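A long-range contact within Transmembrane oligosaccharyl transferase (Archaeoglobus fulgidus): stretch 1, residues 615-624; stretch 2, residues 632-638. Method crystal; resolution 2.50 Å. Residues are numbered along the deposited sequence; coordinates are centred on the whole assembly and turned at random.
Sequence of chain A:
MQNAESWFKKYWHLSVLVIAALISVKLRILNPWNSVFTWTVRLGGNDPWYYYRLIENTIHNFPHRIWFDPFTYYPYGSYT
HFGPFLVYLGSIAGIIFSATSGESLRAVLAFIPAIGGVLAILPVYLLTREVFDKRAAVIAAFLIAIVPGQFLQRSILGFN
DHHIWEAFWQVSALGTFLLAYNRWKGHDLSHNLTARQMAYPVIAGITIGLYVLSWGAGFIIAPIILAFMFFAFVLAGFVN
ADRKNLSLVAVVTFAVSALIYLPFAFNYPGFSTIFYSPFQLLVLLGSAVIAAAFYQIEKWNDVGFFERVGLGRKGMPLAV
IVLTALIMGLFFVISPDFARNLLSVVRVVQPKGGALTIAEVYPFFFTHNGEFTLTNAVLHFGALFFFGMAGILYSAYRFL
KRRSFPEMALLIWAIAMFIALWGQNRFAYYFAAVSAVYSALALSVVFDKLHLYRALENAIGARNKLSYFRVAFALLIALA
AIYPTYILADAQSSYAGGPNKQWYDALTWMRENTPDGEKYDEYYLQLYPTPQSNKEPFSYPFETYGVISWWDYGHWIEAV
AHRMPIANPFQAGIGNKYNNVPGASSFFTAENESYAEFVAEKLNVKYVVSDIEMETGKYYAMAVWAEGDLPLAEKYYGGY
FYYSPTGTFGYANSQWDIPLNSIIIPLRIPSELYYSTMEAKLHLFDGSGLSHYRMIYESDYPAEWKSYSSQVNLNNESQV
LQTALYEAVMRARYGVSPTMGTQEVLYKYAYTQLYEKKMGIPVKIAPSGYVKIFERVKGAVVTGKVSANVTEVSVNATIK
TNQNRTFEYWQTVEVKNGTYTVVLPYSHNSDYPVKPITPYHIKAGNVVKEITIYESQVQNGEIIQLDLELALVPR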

# COMPACT_ATOMS: atom_id res chain seq x y z
N GLU A 615 13.22 -11.25 6.26
CA GLU A 615 13.86 -12.42 6.84
C GLU A 615 12.86 -13.23 7.66
O GLU A 615 12.87 -14.46 7.63
CB GLU A 615 15.05 -12.00 7.73
CG GLU A 615 15.75 -13.14 8.45
CD GLU A 615 16.82 -12.63 9.43
OE1 GLU A 615 16.45 -11.89 10.36
OE2 GLU A 615 18.02 -12.97 9.28
N THR A 616 11.99 -12.53 8.38
CA THR A 616 11.09 -13.18 9.32
C THR A 616 9.62 -13.17 8.89
O THR A 616 9.19 -14.05 8.15
CB THR A 616 11.23 -12.59 10.72
OG1 THR A 616 10.81 -11.22 10.69
CG2 THR A 616 12.67 -12.68 11.19
N GLY A 617 8.86 -12.20 9.36
CA GLY A 617 7.40 -12.22 9.21
C GLY A 617 6.88 -12.25 7.79
O GLY A 617 5.89 -12.92 7.49
N LYS A 618 7.54 -11.52 6.90
CA LYS A 618 7.09 -11.46 5.52
C LYS A 618 7.68 -12.57 4.67
O LYS A 618 7.37 -12.65 3.48
CB LYS A 618 7.43 -10.09 4.90
CG LYS A 618 6.84 -8.88 5.61
CD LYS A 618 7.13 -7.61 4.81
CE LYS A 618 6.40 -6.40 5.40
NZ LYS A 618 7.05 -5.10 4.96
N TYR A 619 8.54 -13.42 5.24
CA TYR A 619 9.16 -14.44 4.40
C TYR A 619 8.12 -15.37 3.78
O TYR A 619 8.20 -15.70 2.59
CB TYR A 619 10.28 -15.26 5.09
CG TYR A 619 10.84 -16.26 4.11
CD1 TYR A 619 10.31 -17.55 4.01
CD2 TYR A 619 11.85 -15.90 3.21
CE1 TYR A 619 10.78 -18.45 3.07
CE2 TYR A 619 12.33 -16.80 2.26
CZ TYR A 619 11.79 -18.08 2.20
OH TYR A 619 12.24 -18.99 1.28
N TYR A 620 7.14 -15.78 4.57
CA TYR A 620 6.08 -16.67 4.11
C TYR A 620 5.37 -16.09 2.88
O TYR A 620 5.13 -16.79 1.90
CB TYR A 620 5.07 -16.88 5.24
CG TYR A 620 3.90 -17.78 4.91
CD1 TYR A 620 2.61 -17.27 4.80
CD2 TYR A 620 4.06 -19.16 4.77
CE1 TYR A 620 1.53 -18.09 4.54
CE2 TYR A 620 2.99 -19.98 4.51
CZ TYR A 620 1.73 -19.44 4.39
OH TYR A 620 0.66 -20.26 4.13
N ALA A 621 5.05 -14.80 2.94
CA ALA A 621 4.44 -14.10 1.83
C ALA A 621 5.29 -14.20 0.55
O ALA A 621 4.74 -14.34 -0.56
CB ALA A 621 4.21 -12.65 2.20
N MET A 622 6.61 -14.10 0.68
CA MET A 622 7.47 -14.22 -0.50
C MET A 622 7.40 -15.64 -1.06
O MET A 622 7.35 -15.85 -2.28
CB MET A 622 8.92 -13.81 -0.19
CG MET A 622 9.07 -12.36 0.28
SD MET A 622 10.75 -11.71 0.21
CE MET A 622 11.55 -12.68 1.50
N ALA A 623 7.38 -16.61 -0.15
CA ALA A 623 7.26 -18.02 -0.53
C ALA A 623 5.95 -18.28 -1.26
O ALA A 623 5.95 -18.94 -2.31
CB ALA A 623 7.38 -18.93 0.68
N VAL A 624 4.84 -17.78 -0.71
CA VAL A 624 3.53 -17.95 -1.36
C VAL A 624 3.54 -17.43 -2.79
O VAL A 624 3.22 -18.17 -3.71
CB VAL A 624 2.37 -17.35 -0.55
CG1 VAL A 624 1.03 -17.53 -1.31
CG2 VAL A 624 2.29 -18.01 0.81
N LEU A 632 2.58 -25.23 -0.69
CA LEU A 632 3.97 -25.30 -1.13
C LEU A 632 4.89 -24.42 -0.29
O LEU A 632 6.01 -24.81 0.04
CB LEU A 632 4.07 -24.96 -2.62
CG LEU A 632 3.29 -25.96 -3.46
CD1 LEU A 632 2.95 -25.43 -4.85
CD2 LEU A 632 4.05 -27.28 -3.55
N ALA A 633 4.40 -23.24 0.09
CA ALA A 633 5.17 -22.35 0.95
C ALA A 633 5.46 -22.99 2.32
O ALA A 633 6.45 -22.64 2.98
CB ALA A 633 4.46 -21.02 1.12
N GLU A 634 4.62 -23.93 2.73
CA GLU A 634 4.76 -24.53 4.05
C GLU A 634 6.01 -25.41 4.21
O GLU A 634 6.37 -25.79 5.32
CB GLU A 634 3.48 -25.28 4.45
CG GLU A 634 2.36 -24.33 4.89
CD GLU A 634 2.59 -23.75 6.29
OE1 GLU A 634 3.46 -24.27 7.02
OE2 GLU A 634 1.91 -22.77 6.66
N LYS A 635 6.67 -25.72 3.10
CA LYS A 635 7.90 -26.49 3.14
C LYS A 635 9.07 -25.65 3.67
O LYS A 635 10.16 -26.17 3.93
CB LYS A 635 8.24 -27.04 1.75
CG LYS A 635 8.81 -25.99 0.79
CD LYS A 635 9.02 -26.54 -0.63
CE LYS A 635 9.57 -25.45 -1.55
NZ LYS A 635 10.26 -25.99 -2.77
N TYR A 636 8.86 -24.34 3.81
CA TYR A 636 9.91 -23.49 4.36
C TYR A 636 9.88 -23.48 5.91
O TYR A 636 10.75 -22.89 6.54
CB TYR A 636 9.86 -22.08 3.76
CG TYR A 636 10.24 -22.04 2.28
CD1 TYR A 636 9.27 -21.95 1.29
CD2 TYR A 636 11.57 -22.12 1.88
CE1 TYR A 636 9.62 -21.92 -0.06
CE2 TYR A 636 11.93 -22.09 0.54
CZ TYR A 636 10.96 -21.99 -0.43
OH TYR A 636 11.33 -21.96 -1.76
N TYR A 637 8.91 -24.17 6.50
CA TYR A 637 8.73 -24.16 7.96
C TYR A 637 8.68 -25.54 8.61
O TYR A 637 8.21 -26.51 8.00
CB TYR A 637 7.51 -23.31 8.34
CG TYR A 637 7.71 -21.88 7.91
CD1 TYR A 637 8.44 -21.00 8.70
CD2 TYR A 637 7.22 -21.42 6.68
CE1 TYR A 637 8.66 -19.69 8.30
CE2 TYR A 637 7.42 -20.10 6.28
CZ TYR A 637 8.15 -19.24 7.10
OH TYR A 637 8.38 -17.94 6.73
N GLY A 638 9.20 -25.63 9.84
CA GLY A 638 9.22 -26.86 10.62
C GLY A 638 8.30 -26.72 11.81
O GLY A 638 7.12 -26.36 11.63
O HOH W 1 10.20 -17.07 8.14

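What brings the two backbones together? Residues 619-624 are helical, and the turns of this helix place Tyr619, Tyr620, Ala623 and Val624 near the second stretch, which includes a 3-10 segment at 634-636. The CA atoms come closest at two alanines, with Ala623 CA 5.0 Å from Ala633 CA; such small side chains allow this spacing.

Which apolar groups fill the contact? The methyls of the alanines touch, Ala623 CB lying 3.6 Å from Ala633 CB. Around Ala633 CB gather Val624 CG2 at 3.7 Å and Tyr620 CE2 at 3.8 Å, so one methyl meets three residues of the helix.

How do the aromatic rings meet? Tyr619 turns its edge toward the face of Tyr636, with planes at 75° and centroids 5.4 Å apart, an arrangement that sets the slightly positive ring edge against the electron-rich face. Tyr619 OH reaches over that face, 3.2 Å from Tyr636 CE2. Tyr620 CD2 also packs against Tyr637 CE2 at 3.8 Å.

Does any polar bond link the stretches? No direct hydrogen bond does: Tyr620 N lies 3.3 Å from Tyr637 OH, but the angle is poor. Water 1 bridges instead, donating to Thr616 O at 3.2 Å and hydrogen-bonding Tyr637 OH at 2.5 Å.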